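Local coordinates for lipase-esterase related protein (Clostridium acetobutylicum, PDB 3E0X) that is of unknown function but is probably a hydrolase of the lipase or esterase kind, built on the alpha/beta hydrolase fold, at residues V63-I74 against A96-L106; F128-L137 against P165-K176. All coordinates share one frame; numbering follows the deposited sequence.

Contact 1: residues V63-I74 against A96-L106; sequences VYGYIDNVANFI and AIVLGVALKKL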
loop_
_atom_site.group_PDB
_atom_site.type_symbol
_atom_site.label_atom_id
_atom_site.label_comp_id
_atom_site.label_asym_id
_atom_site.label_seq_id
_atom_site.Cartn_x
_atom_site.Cartn_y
_atom_site.Cartn_z
ATOM N N VAL A 63 0.403 -2.680 12.246
ATOM C CA VAL A 63 1.234 -2.329 11.097
ATOM C C VAL A 63 2.701 -2.701 11.365
ATOM O O VAL A 63 3.423 -3.087 10.451
ATOM C CB VAL A 63 1.044 -0.858 10.723
ATOM C CG1 VAL A 63 2.056 -0.423 9.678
ATOM C CG2 VAL A 63 -0.376 -0.666 10.160
ATOM N N TYR A 64 3.140 -2.595 12.620
ATOM C CA TYR A 64 4.487 -3.036 12.987
ATOM C C TYR A 64 4.782 -4.484 12.627
ATOM O O TYR A 64 5.882 -4.810 12.187
ATOM C CB TYR A 64 4.729 -2.814 14.480
ATOM C CG TYR A 64 4.672 -1.344 14.816
ATOM C CD1 TYR A 64 5.727 -0.494 14.453
ATOM C CD2 TYR A 64 3.573 -0.788 15.477
ATOM C CE1 TYR A 64 5.702 0.851 14.743
ATOM C CE2 TYR A 64 3.529 0.580 15.780
ATOM C CZ TYR A 64 4.588 1.406 15.395
ATOM O OH TYR A 64 4.562 2.751 15.683
ATOM N N GLY A 65 3.813 -5.370 12.807
ATOM C CA GLY A 65 3.981 -6.765 12.396
ATOM C C GLY A 65 4.232 -6.869 10.906
ATOM O O GLY A 65 5.167 -7.580 10.487
ATOM N N TYR A 66 3.393 -6.190 10.106
ATOM C CA TYR A 66 3.579 -6.171 8.652
ATOM C C TYR A 66 4.927 -5.570 8.255
ATOM O O TYR A 66 5.613 -6.108 7.366
ATOM C CB TYR A 66 2.425 -5.436 7.958
ATOM C CG TYR A 66 1.092 -6.137 8.031
ATOM C CD1 TYR A 66 0.878 -7.345 7.363
ATOM C CD2 TYR A 66 0.041 -5.565 8.722
ATOM C CE1 TYR A 66 -0.363 -7.978 7.404
ATOM C CE2 TYR A 66 -1.224 -6.188 8.766
ATOM C CZ TYR A 66 -1.407 -7.393 8.110
ATOM O OH TYR A 66 -2.645 -7.998 8.146
ATOM N N ILE A 67 5.339 -4.491 8.929
ATOM C CA ILE A 67 6.642 -3.858 8.657
ATOM C C ILE A 67 7.782 -4.863 8.854
ATOM O O ILE A 67 8.629 -5.013 7.967
ATOM C CB ILE A 67 6.844 -2.593 9.551
ATOM C CG1 ILE A 67 5.874 -1.458 9.157
ATOM C CG2 ILE A 67 8.294 -2.142 9.549
ATOM C CD1 ILE A 67 5.726 -0.377 10.235
ATOM N N ASP A 68 7.749 -5.593 9.972
ATOM C CA ASP A 68 8.771 -6.608 10.231
ATOM C C ASP A 68 8.749 -7.714 9.173
ATOM O O ASP A 68 9.799 -8.174 8.716
ATOM C CB ASP A 68 8.594 -7.190 11.631
ATOM C CG ASP A 68 8.956 -6.198 12.728
ATOM O OD1 ASP A 68 9.546 -5.146 12.413
ATOM O OD2 ASP A 68 8.635 -6.482 13.914
ATOM N N ASN A 69 7.557 -8.131 8.754
ATOM C CA ASN A 69 7.469 -9.164 7.726
ATOM C C ASN A 69 8.068 -8.691 6.403
ATOM O O ASN A 69 8.750 -9.464 5.708
ATOM C CB ASN A 69 6.023 -9.587 7.456
ATOM C CG ASN A 69 5.331 -10.270 8.638
ATOM O OD1 ASN A 69 5.941 -10.775 9.600
ATOM N ND2 ASN A 69 4.026 -10.307 8.530
ATOM N N VAL A 70 7.742 -7.459 6.021
ATOM C CA VAL A 70 8.206 -6.927 4.736
ATOM C C VAL A 70 9.709 -6.683 4.772
ATOM O O VAL A 70 10.407 -6.975 3.794
ATOM C CB VAL A 70 7.408 -5.677 4.297
ATOM C CG1 VAL A 70 8.019 -5.078 3.051
ATOM C CG2 VAL A 70 5.951 -6.079 4.036
ATOM N N ALA A 71 10.225 -6.187 5.897
ATOM C CA ALA A 71 11.671 -6.013 6.023
ATOM C C ALA A 71 12.399 -7.369 5.932
ATOM O O ALA A 71 13.430 -7.477 5.257
ATOM C CB ALA A 71 12.043 -5.256 7.319
ATOM N N ASN A 72 11.848 -8.407 6.557
ATOM C CA ASN A 72 12.439 -9.748 6.464
ATOM C C ASN A 72 12.476 -10.224 5.022
ATOM O O ASN A 72 13.479 -10.794 4.572
ATOM C CB ASN A 72 11.647 -10.696 7.370
ATOM C CG ASN A 72 12.116 -12.118 7.305
ATOM O OD1 ASN A 72 13.308 -12.389 7.454
ATOM N ND2 ASN A 72 11.175 -13.047 7.110
ATOM N N PHE A 73 11.403 -9.969 4.280
ATOM C CA PHE A 73 11.349 -10.345 2.864
ATOM C C PHE A 73 12.441 -9.595 2.084
ATOM O O PHE A 73 13.198 -10.191 1.314
ATOM C CB PHE A 73 9.953 -10.018 2.269
ATOM C CG PHE A 73 9.805 -10.431 0.839
ATOM C CD1 PHE A 73 9.395 -11.727 0.517
ATOM C CD2 PHE A 73 10.131 -9.544 -0.200
ATOM C CE1 PHE A 73 9.288 -12.116 -0.830
ATOM C CE2 PHE A 73 10.007 -9.928 -1.524
ATOM C CZ PHE A 73 9.599 -11.217 -1.841
ATOM N N ILE A 74 12.500 -8.282 2.237
ATOM C CA ILE A 74 13.483 -7.523 1.473
ATOM C C ILE A 74 14.916 -8.032 1.730
ATOM O O ILE A 74 15.707 -8.245 0.793
ATOM C CB ILE A 74 13.397 -6.038 1.806
ATOM C CG1 ILE A 74 12.065 -5.483 1.294
ATOM C CG2 ILE A 74 14.580 -5.277 1.214
ATOM C CD1 ILE A 74 11.672 -4.111 1.926
ATOM N N ALA A 96 1.349 2.971 4.962
ATOM C CA ALA A 96 1.937 3.043 6.294
ATOM C C ALA A 96 3.067 2.024 6.412
ATOM O O ALA A 96 4.108 2.310 6.988
ATOM C CB ALA A 96 0.876 2.815 7.362
ATOM N N ILE A 97 2.873 0.826 5.860
ATOM C CA ILE A 97 3.889 -0.234 5.977
ATOM C C ILE A 97 5.200 0.212 5.314
ATOM O O ILE A 97 6.290 0.041 5.908
ATOM C CB ILE A 97 3.380 -1.574 5.388
ATOM C CG1 ILE A 97 2.235 -2.108 6.248
ATOM C CG2 ILE A 97 4.523 -2.578 5.294
ATOM C CD1 ILE A 97 1.435 -3.203 5.544
ATOM N N VAL A 98 5.113 0.779 4.105
ATOM C CA VAL A 98 6.357 1.121 3.402
ATOM C C VAL A 98 7.063 2.309 4.060
ATOM O O VAL A 98 8.301 2.382 4.035
ATOM C CB VAL A 98 6.217 1.278 1.867
ATOM C CG1 VAL A 98 5.712 -0.041 1.280
ATOM C CG2 VAL A 98 5.254 2.443 1.507
ATOM N N LEU A 99 6.293 3.228 4.664
ATOM C CA LEU A 99 6.919 4.273 5.472
ATOM C C LEU A 99 7.652 3.643 6.671
ATOM O O LEU A 99 8.783 4.043 7.020
ATOM C CB LEU A 99 5.852 5.266 5.925
ATOM C CG LEU A 99 5.223 6.088 4.785
ATOM C CD1 LEU A 99 3.966 6.811 5.293
ATOM C CD2 LEU A 99 6.243 7.078 4.189
ATOM N N GLY A 100 7.027 2.649 7.305
ATOM C CA GLY A 100 7.683 1.966 8.423
ATOM C C GLY A 100 8.952 1.231 7.987
ATOM O O GLY A 100 9.957 1.196 8.704
ATOM N N VAL A 101 8.915 0.632 6.797
ATOM C CA VAL A 101 10.105 -0.055 6.255
ATOM C C VAL A 101 11.227 0.942 5.958
ATOM O O VAL A 101 12.410 0.658 6.229
ATOM C CB VAL A 101 9.774 -0.919 5.023
ATOM C CG1 VAL A 101 11.050 -1.562 4.477
ATOM C CG2 VAL A 101 8.794 -2.003 5.451
ATOM N N ALA A 102 10.866 2.110 5.439
ATOM C CA ALA A 102 11.872 3.147 5.202
ATOM C C ALA A 102 12.627 3.437 6.506
ATOM O O ALA A 102 13.841 3.641 6.493
ATOM C CB ALA A 102 11.205 4.416 4.689
ATOM N N LEU A 103 11.913 3.431 7.634
ATOM C CA LEU A 103 12.532 3.732 8.947
ATOM C C LEU A 103 13.468 2.627 9.434
ATOM O O LEU A 103 14.255 2.867 10.357
ATOM C CB LEU A 103 11.439 4.001 9.982
ATOM C CG LEU A 103 10.737 5.329 9.724
ATOM C CD1 LEU A 103 9.400 5.421 10.448
ATOM C CD2 LEU A 103 11.676 6.490 10.152
ATOM N N LYS A 104 13.420 1.444 8.818
ATOM C CA LYS A 104 14.363 0.377 9.146
ATOM C C LYS A 104 15.733 0.608 8.516
ATOM O O LYS A 104 16.697 -0.092 8.863
ATOM C CB LYS A 104 13.827 -0.988 8.686
ATOM C CG LYS A 104 12.519 -1.446 9.360
ATOM C CD LYS A 104 12.752 -1.908 10.774
ATOM C CE LYS A 104 11.515 -2.597 11.340
ATOM N NZ LYS A 104 11.859 -3.515 12.457
ATOM N N LYS A 105 15.805 1.536 7.551
ATOM C CA LYS A 105 17.094 1.952 6.947
ATOM C C LYS A 105 17.799 0.756 6.290
ATOM O O LYS A 105 19.019 0.550 6.459
ATOM C CB LYS A 105 18.030 2.592 7.998
ATOM C CG LYS A 105 17.411 3.659 8.884
ATOM C CD LYS A 105 16.724 4.712 8.075
ATOM C CE LYS A 105 16.330 5.928 8.939
ATOM N NZ LYS A 105 17.523 6.625 9.494
ATOM N N LEU A 106 17.034 -0.050 5.543
ATOM C CA LEU A 106 17.615 -1.173 4.799
ATOM C C LEU A 106 18.498 -0.642 3.681
ATOM O O LEU A 106 18.122 0.324 3.020
ATOM C CB LEU A 106 16.499 -2.081 4.248
ATOM C CG LEU A 106 15.538 -2.619 5.310
ATOM C CD1 LEU A 106 14.472 -3.510 4.633
ATOM C CD2 LEU A 106 16.318 -3.375 6.391
#
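Ile97 is a knob that fits into the hole formed by Val63, Tyr66, Ile67 and Val70, four residues along one face of helix 63-74. Its CD1 presses on Tyr66 CB at 3.4 Å and meets the tyrosine ring obliquely, while CG1 lies 3.8 Å from Val63 CG1. With chi1 at -67°, Ile97 CG1 lies beside the backbone N and CG2 is left anti to it, turned to Val70, with 4.0 Å between Ile97 CG2 and Val70 CG2. Isoleucine suits the hole because its branches fill different parts of it. One turn on, Gly100 has no side chain, and this lets Ile67 CD1 settle 3.6 Å from Gly100 CA. The short helix segments can therefore pack closely, their axes 8.7 Å apart and crossing at -61°. Beyond the glycine, Ile74 CD1 and Val101 CG1 meet tip to tip at 3.7 Å, and Leu106 CD1 closes the end of the seam against Ala71 and Ile74.

The solvent side is looser and polar. Lys104, bent at chi2 (-75°), lays its CE over Ile67 CG2 and carries NZ to Asp68 OD1, 2.8 Å away, in a salt bridge running nearly along the C-O axis of the aspartate. A long, flexible lysine suits this surface position, covering the apolar seam with methylenes while its charge stays outside.

On the inner side the two helices cover the same face of the central sheet. Ile74 reaches Leu20, Leu88 and Val109, Val101 rests on Leu88, and Val98 touches Val22, Leu88 and Val112, so the pair spans strands 18-22, 86-91 and 109-115.

Contact 2: residues F128-L137 against P165-K176; sequences FMEKIYHNQL and PDIMINDLIACK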
loop_
_atom_site.group_PDB
_atom_site.type_symbol
_atom_site.label_atom_id
_atom_site.label_comp_id
_atom_site.label_asym_id
_atom_site.label_seq_id
_atom_site.Cartn_x
_atom_site.Cartn_y
_atom_site.Cartn_z
ATOM N N PHE A 128 -18.419 4.020 11.060
ATOM C CA PHE A 128 -17.809 2.891 10.360
ATOM C C PHE A 128 -16.887 2.091 11.282
ATOM O O PHE A 128 -16.960 0.859 11.329
ATOM C CB PHE A 128 -17.048 3.411 9.150
ATOM C CG PHE A 128 -16.359 2.351 8.339
ATOM C CD1 PHE A 128 -17.086 1.377 7.674
ATOM C CD2 PHE A 128 -14.978 2.381 8.185
ATOM C CE1 PHE A 128 -16.473 0.439 6.901
ATOM C CE2 PHE A 128 -14.328 1.414 7.403
ATOM C CZ PHE A 128 -15.083 0.441 6.745
HETATM N N MSE A 129 -16.001 2.787 11.988
HETATM C CA MSE A 129 -15.074 2.104 12.872
HETATM C C MSE A 129 -15.760 1.486 14.076
HETATM O O MSE A 129 -15.326 0.449 14.559
HETATM C CB MSE A 129 -13.924 3.013 13.294
HETATM C CG MSE A 129 -13.020 3.410 12.117
HETATM SE SE MSE A 129 -12.281 1.833 11.199
HETATM C CE MSE A 129 -11.370 1.023 12.729
ATOM N N GLU A 130 -16.830 2.101 14.579
ATOM C CA GLU A 130 -17.626 1.481 15.651
ATOM C C GLU A 130 -18.135 0.121 15.195
ATOM O O GLU A 130 -18.077 -0.861 15.930
ATOM C CB GLU A 130 -18.806 2.375 16.056
ATOM C CG GLU A 130 -19.709 1.775 17.136
ATOM C CD GLU A 130 -19.173 1.975 18.555
ATOM O OE1 GLU A 130 -18.400 2.937 18.776
ATOM O OE2 GLU A 130 -19.540 1.185 19.453
ATOM N N LYS A 131 -18.665 0.082 13.976
ATOM C CA LYS A 131 -19.118 -1.197 13.415
ATOM C C LYS A 131 -17.977 -2.204 13.355
ATOM O O LYS A 131 -18.163 -3.366 13.721
ATOM C CB LYS A 131 -19.766 -1.027 12.035
ATOM C CG LYS A 131 -21.065 -0.212 12.098
ATOM C CD LYS A 131 -21.511 0.263 10.723
ATOM C CE LYS A 131 -22.626 1.320 10.805
ATOM N NZ LYS A 131 -22.991 1.837 9.467
ATOM N N ILE A 132 -16.801 -1.764 12.895
ATOM C CA ILE A 132 -15.635 -2.636 12.783
ATOM C C ILE A 132 -15.293 -3.217 14.165
ATOM O O ILE A 132 -15.003 -4.419 14.294
ATOM C CB ILE A 132 -14.413 -1.850 12.201
ATOM C CG1 ILE A 132 -14.609 -1.501 10.708
ATOM C CG2 ILE A 132 -13.060 -2.622 12.389
ATOM C CD1 ILE A 132 -14.766 -2.692 9.789
ATOM N N TYR A 133 -15.293 -2.361 15.191
ATOM C CA TYR A 133 -15.038 -2.833 16.559
ATOM C C TYR A 133 -16.066 -3.838 17.039
ATOM O O TYR A 133 -15.775 -4.639 17.951
ATOM C CB TYR A 133 -14.951 -1.687 17.569
ATOM C CG TYR A 133 -13.743 -0.828 17.363
ATOM C CD1 TYR A 133 -12.488 -1.402 17.135
ATOM C CD2 TYR A 133 -13.848 0.561 17.398
ATOM C CE1 TYR A 133 -11.385 -0.632 16.947
ATOM C CE2 TYR A 133 -12.739 1.350 17.190
ATOM C CZ TYR A 133 -11.501 0.733 16.978
ATOM O OH TYR A 133 -10.367 1.467 16.780
ATOM N N HIS A 134 -17.250 -3.813 16.417
ATOM C CA HIS A 134 -18.311 -4.791 16.731
ATOM C C HIS A 134 -18.359 -5.949 15.723
ATOM O O HIS A 134 -19.333 -6.701 15.659
ATOM C CB HIS A 134 -19.662 -4.097 16.895
ATOM C CG HIS A 134 -19.747 -3.298 18.152
ATOM N ND1 HIS A 134 -19.153 -2.062 18.293
ATOM C CD2 HIS A 134 -20.343 -3.567 19.341
ATOM C CE1 HIS A 134 -19.362 -1.614 19.521
ATOM N NE2 HIS A 134 -20.088 -2.501 20.173
ATOM N N ASN A 135 -17.265 -6.065 14.973
ATOM C CA ASN A 135 -17.012 -7.150 14.042
ATOM C C ASN A 135 -17.966 -7.141 12.857
ATOM O O ASN A 135 -18.259 -8.195 12.275
ATOM C CB ASN A 135 -17.007 -8.501 14.756
ATOM C CG ASN A 135 -15.926 -9.426 14.211
ATOM O OD1 ASN A 135 -16.201 -10.276 13.368
ATOM N ND2 ASN A 135 -14.692 -9.235 14.662
ATOM N N GLN A 136 -18.370 -5.935 12.459
ATOM C CA GLN A 136 -19.300 -5.764 11.342
ATOM C C GLN A 136 -18.673 -4.860 10.300
ATOM O O GLN A 136 -18.219 -3.755 10.622
ATOM C CB GLN A 136 -20.624 -5.142 11.820
ATOM C CG GLN A 136 -21.408 -5.977 12.868
ATOM C CD GLN A 136 -21.607 -7.448 12.472
ATOM O OE1 GLN A 136 -21.984 -7.764 11.331
ATOM N NE2 GLN A 136 -21.341 -8.357 13.418
ATOM N N LEU A 137 -18.650 -5.329 9.063
ATOM C CA LEU A 137 -18.066 -4.584 7.962
ATOM C C LEU A 137 -19.155 -3.954 7.097
ATOM O O LEU A 137 -19.976 -4.654 6.497
ATOM C CB LEU A 137 -17.197 -5.518 7.112
ATOM C CG LEU A 137 -16.556 -4.926 5.863
ATOM C CD1 LEU A 137 -15.669 -3.739 6.234
ATOM C CD2 LEU A 137 -15.743 -5.976 5.084
ATOM N N PRO A 165 -14.405 -11.667 5.977
ATOM C CA PRO A 165 -14.399 -10.306 6.488
ATOM C C PRO A 165 -13.510 -10.082 7.706
ATOM O O PRO A 165 -13.223 -8.938 8.016
ATOM C CB PRO A 165 -15.867 -10.044 6.873
ATOM C CG PRO A 165 -16.472 -11.356 7.012
ATOM C CD PRO A 165 -15.761 -12.267 6.060
ATOM N N ASP A 166 -13.047 -11.155 8.358
ATOM C CA ASP A 166 -12.165 -10.974 9.522
ATOM C C ASP A 166 -10.848 -10.349 9.116
ATOM O O ASP A 166 -10.197 -9.701 9.941
ATOM C CB ASP A 166 -11.937 -12.278 10.297
ATOM C CG ASP A 166 -13.132 -12.633 11.177
ATOM O OD1 ASP A 166 -13.837 -11.714 11.640
ATOM O OD2 ASP A 166 -13.365 -13.843 11.382
ATOM N N ILE A 167 -10.447 -10.538 7.866
ATOM C CA ILE A 167 -9.186 -9.951 7.426
ATOM C C ILE A 167 -9.302 -8.421 7.298
ATOM O O ILE A 167 -8.455 -7.676 7.828
ATOM C CB ILE A 167 -8.678 -10.584 6.122
ATOM C CG1 ILE A 167 -8.435 -12.088 6.345
ATOM C CG2 ILE A 167 -7.390 -9.863 5.614
ATOM C CD1 ILE A 167 -8.097 -12.822 5.094
HETATM N N MSE A 168 -10.326 -7.937 6.593
HETATM C CA MSE A 168 -10.561 -6.477 6.515
HETATM C C MSE A 168 -10.704 -5.854 7.926
HETATM O O MSE A 168 -10.182 -4.763 8.217
HETATM C CB MSE A 168 -11.789 -6.194 5.648
HETATM C CG MSE A 168 -12.078 -4.714 5.511
HETATM SE SE MSE A 168 -10.708 -3.766 4.466
HETATM C CE MSE A 168 -11.430 -4.211 2.699
ATOM N N ILE A 169 -11.432 -6.533 8.802
ATOM C CA ILE A 169 -11.603 -6.022 10.155
ATOM C C ILE A 169 -10.241 -5.901 10.885
ATOM O O ILE A 169 -9.913 -4.855 11.458
ATOM C CB ILE A 169 -12.629 -6.895 10.939
ATOM C CG1 ILE A 169 -14.030 -6.694 10.345
ATOM C CG2 ILE A 169 -12.623 -6.560 12.432
ATOM C CD1 ILE A 169 -15.048 -7.705 10.809
ATOM N N ASN A 170 -9.427 -6.954 10.810
ATOM C CA ASN A 170 -8.086 -6.938 11.393
ATOM C C ASN A 170 -7.282 -5.764 10.874
ATOM O O ASN A 170 -6.634 -5.042 11.637
ATOM C CB ASN A 170 -7.380 -8.220 11.003
ATOM C CG ASN A 170 -5.943 -8.293 11.532
ATOM O OD1 ASN A 170 -5.709 -8.711 12.660
ATOM N ND2 ASN A 170 -4.981 -7.875 10.705
ATOM N N ASP A 171 -7.308 -5.595 9.560
ATOM C CA ASP A 171 -6.468 -4.590 8.927
ATOM C C ASP A 171 -6.940 -3.170 9.237
ATOM O O ASP A 171 -6.106 -2.279 9.436
ATOM C CB ASP A 171 -6.405 -4.829 7.425
ATOM C CG ASP A 171 -5.613 -6.077 7.052
ATOM O OD1 ASP A 171 -4.906 -6.640 7.924
ATOM O OD2 ASP A 171 -5.678 -6.475 5.861
ATOM N N LEU A 172 -8.259 -2.934 9.283
ATOM C CA LEU A 172 -8.754 -1.584 9.616
ATOM C C LEU A 172 -8.457 -1.219 11.066
ATOM O O LEU A 172 -8.154 -0.059 11.363
ATOM C CB LEU A 172 -10.250 -1.446 9.318
ATOM C CG LEU A 172 -10.601 -1.407 7.830
ATOM C CD1 LEU A 172 -12.102 -1.555 7.606
ATOM C CD2 LEU A 172 -10.048 -0.164 7.136
ATOM N N ILE A 173 -8.504 -2.209 11.961
ATOM C CA ILE A 173 -8.093 -1.978 13.348
ATOM C C ILE A 173 -6.593 -1.638 13.393
ATOM O O ILE A 173 -6.191 -0.690 14.094
ATOM C CB ILE A 173 -8.449 -3.196 14.266
ATOM C CG1 ILE A 173 -9.981 -3.298 14.384
ATOM C CG2 ILE A 173 -7.748 -3.080 15.613
ATOM C CD1 ILE A 173 -10.515 -4.576 15.056
ATOM N N ALA A 174 -5.773 -2.379 12.629
ATOM C CA ALA A 174 -4.332 -2.066 12.567
ATOM C C ALA A 174 -4.138 -0.621 12.090
ATOM O O ALA A 174 -3.288 0.128 12.636
ATOM C CB ALA A 174 -3.612 -3.048 11.645
ATOM N N CYS A 175 -4.960 -0.205 11.114
ATOM C CA CYS A 175 -4.837 1.172 10.613
ATOM C C CYS A 175 -5.246 2.207 11.637
ATOM O O CYS A 175 -4.602 3.256 11.754
ATOM C CB CYS A 175 -5.658 1.359 9.344
ATOM S SG CYS A 175 -4.923 0.536 7.909
ATOM N N LYS A 176 -6.304 1.922 12.397
ATOM C CA LYS A 176 -6.732 2.872 13.411
ATOM C C LYS A 176 -5.679 2.995 14.537
ATOM O O LYS A 176 -5.565 4.055 15.164
ATOM C CB LYS A 176 -8.104 2.500 13.972
ATOM C CG LYS A 176 -8.534 3.451 15.066
ATOM C CD LYS A 176 -10.002 3.413 15.395
ATOM C CE LYS A 176 -10.224 4.375 16.567
ATOM N NZ LYS A 176 -11.256 3.932 17.531
#
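Ile132 and Ile169 stand where the backbones come nearest, CA to CA 5.9 Å, as helix 128-133 crosses helix 165-176 with 122° between their directions and 10.1 Å between the segment axes. The two isoleucine side chains run antiparallel alongside one another, Ile132 CG2 4.0 Å from Ile169 CG2. The other branch of Ile132 ends on Leu172, with 3.6 Å between Ile132 CD1 and Leu172 CD1. That same leucine methyl lies 3.7 Å from Phe128 CZ, at an oblique approach to the ring, so one slim branch fills the gap between an aliphatic and an aromatic neighbour. Ile132 CG2 also meets Ile173 CG1.

Both helices belong to the segment between strands 109-115 and 191-196, the place where alpha/beta hydrolases commonly insert a helical cap over the active-site pocket. Met168, a selenomethionine, touches the bound ortho-xylene and also meets Leu137, whose CD1 lies 3.8 Å from Met168 CG, which links the packing to the ligand pocket.

Selenomethionine Met129 is folded at chi2 (-57°) and chi3, and the flexible side chain sets CE 3.7 Å from Leu172 O and also against Lys176 CB. Where helix 128-133 ends, Asn135 is the C-prime residue of a Schellman motif, with Gln136 N bonded to Lys131 O and Asn135 N to Ile132 O; asparagine tolerates the positive phi better than most residues. Ile169 CD1 packs 3.6 Å from Asn135 O at this turn.

Read from the N terminus, after three strands the chain makes helix 63-76, passes through strand 86-91, and returns in helix 93-102, where contact 1 closes a short loop on one face of the sheet. After strand 109-115 it enters an excursion of helices and loops without strands, and contact 2 closes a second loop there before strand 191-196 resumes the sheet. The contacts lie in series, neither nested nor crossed, with centres about 22 Å apart. They nevertheless meet: Tyr66 OH of contact 1 probably hydrogen-bonds to Asp171 OD1 of contact 2, 2.6 Å away, tying the helical layer beside the sheet to the probable cap.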